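Aggregation suppressing protein (Salmonella enterica subsp. enterica serovar Typhimurium, PDB 4ZJ9) is a small heat shock protein of the alpha-crystallin (HSP20) family that probably acts as a chaperone, suppressing protein aggregation under stress. Local coordinates at residues 83-87 and 103-107. Coordinates in Å, arbitrary orientation, origin at the centre of the assembly. Residue numbers count along the deposited sequence, not the author numbering.
Sequences TGKHT and RKADF
His86 and Asp106 bury the most area here, facing each other at the neck of the long excursion that carries strand 97-100, an element that in bacterial and plant small heat shock proteins typically reaches over to the partner subunit of the dimer. The touching parts are extended and antiparallel, 152° between end-to-end directions, with Lys85 CA 4.8 Å from Asp106 CA. Asp106, chi1 m, reaches across so that OD1 accepts a hydrogen bond from His86 N (2.6 Å). His86, chi1 p, turns its ring in beside that carboxylate; its ND1 is modelled too close to Asp106 OD1, which leaves the oxygen's position uncertain. His86 CB also lies 3.8 Å from Lys104 CE, while Lys104 NZ continues to a salt bridge with Glu70 and a cation-pi contact with Trp66.

The register is set by Gly84 and Phe107, the last bridge between strands 79-84 and 107-112: a hydrogen-bonded pair, CA atoms 5.2 Å apart, Gly84 N donating to Phe107 O and Phe107 N to Gly84 O, both at 3.0 Å. Phe107 takes chi1 p and chi2 near -91°, laying its ring face over Gly84 CA, 4.0 Å from the centroid, a CH-pi contact; a CB on residue 84 would clash with Phe107 CE1. Trp66 meets this ring edge-to-face.

Chemically, past that bridge the Asp106 carboxylate accepts a hydrogen bond from His86 N in place of a main-chain carbonyl.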
loop_
_atom_site.group_PDB
_atom_site.type_symbol
_atom_site.label_atom_id
_atom_site.label_comp_id
_atom_site.label_asym_id
_atom_site.label_seq_id
_atom_site.Cartn_x
_atom_site.Cartn_y
_atom_site.Cartn_z
ATOM N N THR A 83 -15.469 -4.086 0.170
ATOM C CA THR A 83 -15.725 -3.197 -0.961
ATOM C C THR A 83 -14.962 -1.914 -0.817
ATOM O O THR A 83 -15.034 -1.253 0.199
ATOM C CB THR A 83 -17.211 -2.811 -1.023
ATOM O OG1 THR A 83 -17.991 -4.005 -0.982
ATOM C CG2 THR A 83 -17.513 -2.034 -2.291
ATOM N N GLY A 84 -14.259 -1.541 -1.855
ATOM C CA GLY A 84 -13.592 -0.275 -1.911
ATOM C C GLY A 84 -14.271 0.545 -2.962
ATOM O O GLY A 84 -14.353 0.138 -4.148
ATOM N N LYS A 85 -14.763 1.704 -2.535
ATOM C CA LYS A 85 -15.424 2.608 -3.452
ATOM C C LYS A 85 -14.767 3.951 -3.308
ATOM O O LYS A 85 -14.959 4.664 -2.315
ATOM C CB LYS A 85 -16.956 2.681 -3.291
ATOM C CG LYS A 85 -17.652 1.597 -4.130
ATOM C CD LYS A 85 -19.156 1.582 -3.876
ATOM C CE LYS A 85 -19.797 0.209 -4.089
ATOM N NZ LYS A 85 -21.193 0.169 -3.556
ATOM N N HIS A 86 -13.961 4.224 -4.329
ATOM C CA HIS A 86 -13.051 5.328 -4.330
ATOM C C HIS A 86 -13.809 6.585 -4.700
ATOM O O HIS A 86 -14.645 6.654 -5.627
ATOM C CB HIS A 86 -11.752 5.070 -5.162
ATOM C CG HIS A 86 -11.899 5.317 -6.624
ATOM N ND1 HIS A 86 -12.775 4.612 -7.418
ATOM C CD2 HIS A 86 -11.279 6.200 -7.440
ATOM C CE1 HIS A 86 -12.701 5.055 -8.659
ATOM N NE2 HIS A 86 -11.800 6.020 -8.700
ATOM N N THR A 87 -13.442 7.577 -3.922
ATOM C CA THR A 87 -14.211 8.758 -3.680
ATOM C C THR A 87 -14.658 9.506 -4.932
ATOM O O THR A 87 -14.040 9.429 -6.018
ATOM C CB THR A 87 -13.393 9.706 -2.769
ATOM O OG1 THR A 87 -13.200 9.078 -1.500
ATOM C CG2 THR A 87 -14.092 11.055 -2.539
ATOM N N ARG A 103 -2.336 3.316 -9.709
ATOM C CA ARG A 103 -3.729 3.233 -10.170
ATOM C C ARG A 103 -4.592 2.817 -8.966
ATOM O O ARG A 103 -4.183 1.975 -8.172
ATOM C CB ARG A 103 -3.862 2.251 -11.379
ATOM C CG ARG A 103 -3.041 2.700 -12.610
ATOM C CD ARG A 103 -3.092 1.758 -13.808
ATOM N N LYS A 104 -5.733 3.478 -8.796
ATOM C CA LYS A 104 -6.642 3.201 -7.695
ATOM C C LYS A 104 -8.054 3.024 -8.333
ATOM O O LYS A 104 -8.580 3.915 -9.005
ATOM C CB LYS A 104 -6.568 4.336 -6.663
ATOM C CG LYS A 104 -7.230 4.049 -5.307
ATOM C CD LYS A 104 -7.187 5.276 -4.383
ATOM C CE LYS A 104 -8.407 5.392 -3.478
ATOM N NZ LYS A 104 -8.103 6.362 -2.376
ATOM N N ALA A 105 -8.588 1.827 -8.186
ATOM C CA ALA A 105 -9.827 1.423 -8.800
ATOM C C ALA A 105 -10.681 0.710 -7.774
ATOM O O ALA A 105 -10.158 -0.043 -6.952
ATOM C CB ALA A 105 -9.528 0.497 -9.972
ATOM N N ASP A 106 -11.983 0.958 -7.835
ATOM C CA ASP A 106 -12.949 0.330 -6.945
ATOM C C ASP A 106 -12.863 -1.182 -7.099
ATOM O O ASP A 106 -12.535 -1.702 -8.180
ATOM C CB ASP A 106 -14.366 0.829 -7.283
ATOM C CG ASP A 106 -14.548 2.316 -7.023
ATOM O OD1 ASP A 106 -13.582 2.920 -6.515
ATOM O OD2 ASP A 106 -15.649 2.867 -7.271
ATOM N N PHE A 107 -13.143 -1.908 -6.019
ATOM C CA PHE A 107 -13.043 -3.358 -6.053
ATOM C C PHE A 107 -14.048 -3.996 -5.114
ATOM O O PHE A 107 -14.664 -3.318 -4.296
ATOM C CB PHE A 107 -11.647 -3.794 -5.638
ATOM C CG PHE A 107 -11.302 -3.436 -4.217
ATOM C CD1 PHE A 107 -10.688 -2.225 -3.912
ATOM C CD2 PHE A 107 -11.556 -4.331 -3.190
ATOM C CE1 PHE A 107 -10.347 -1.926 -2.601
ATOM C CE2 PHE A 107 -11.204 -4.040 -1.889
ATOM C CZ PHE A 107 -10.645 -2.810 -1.591
#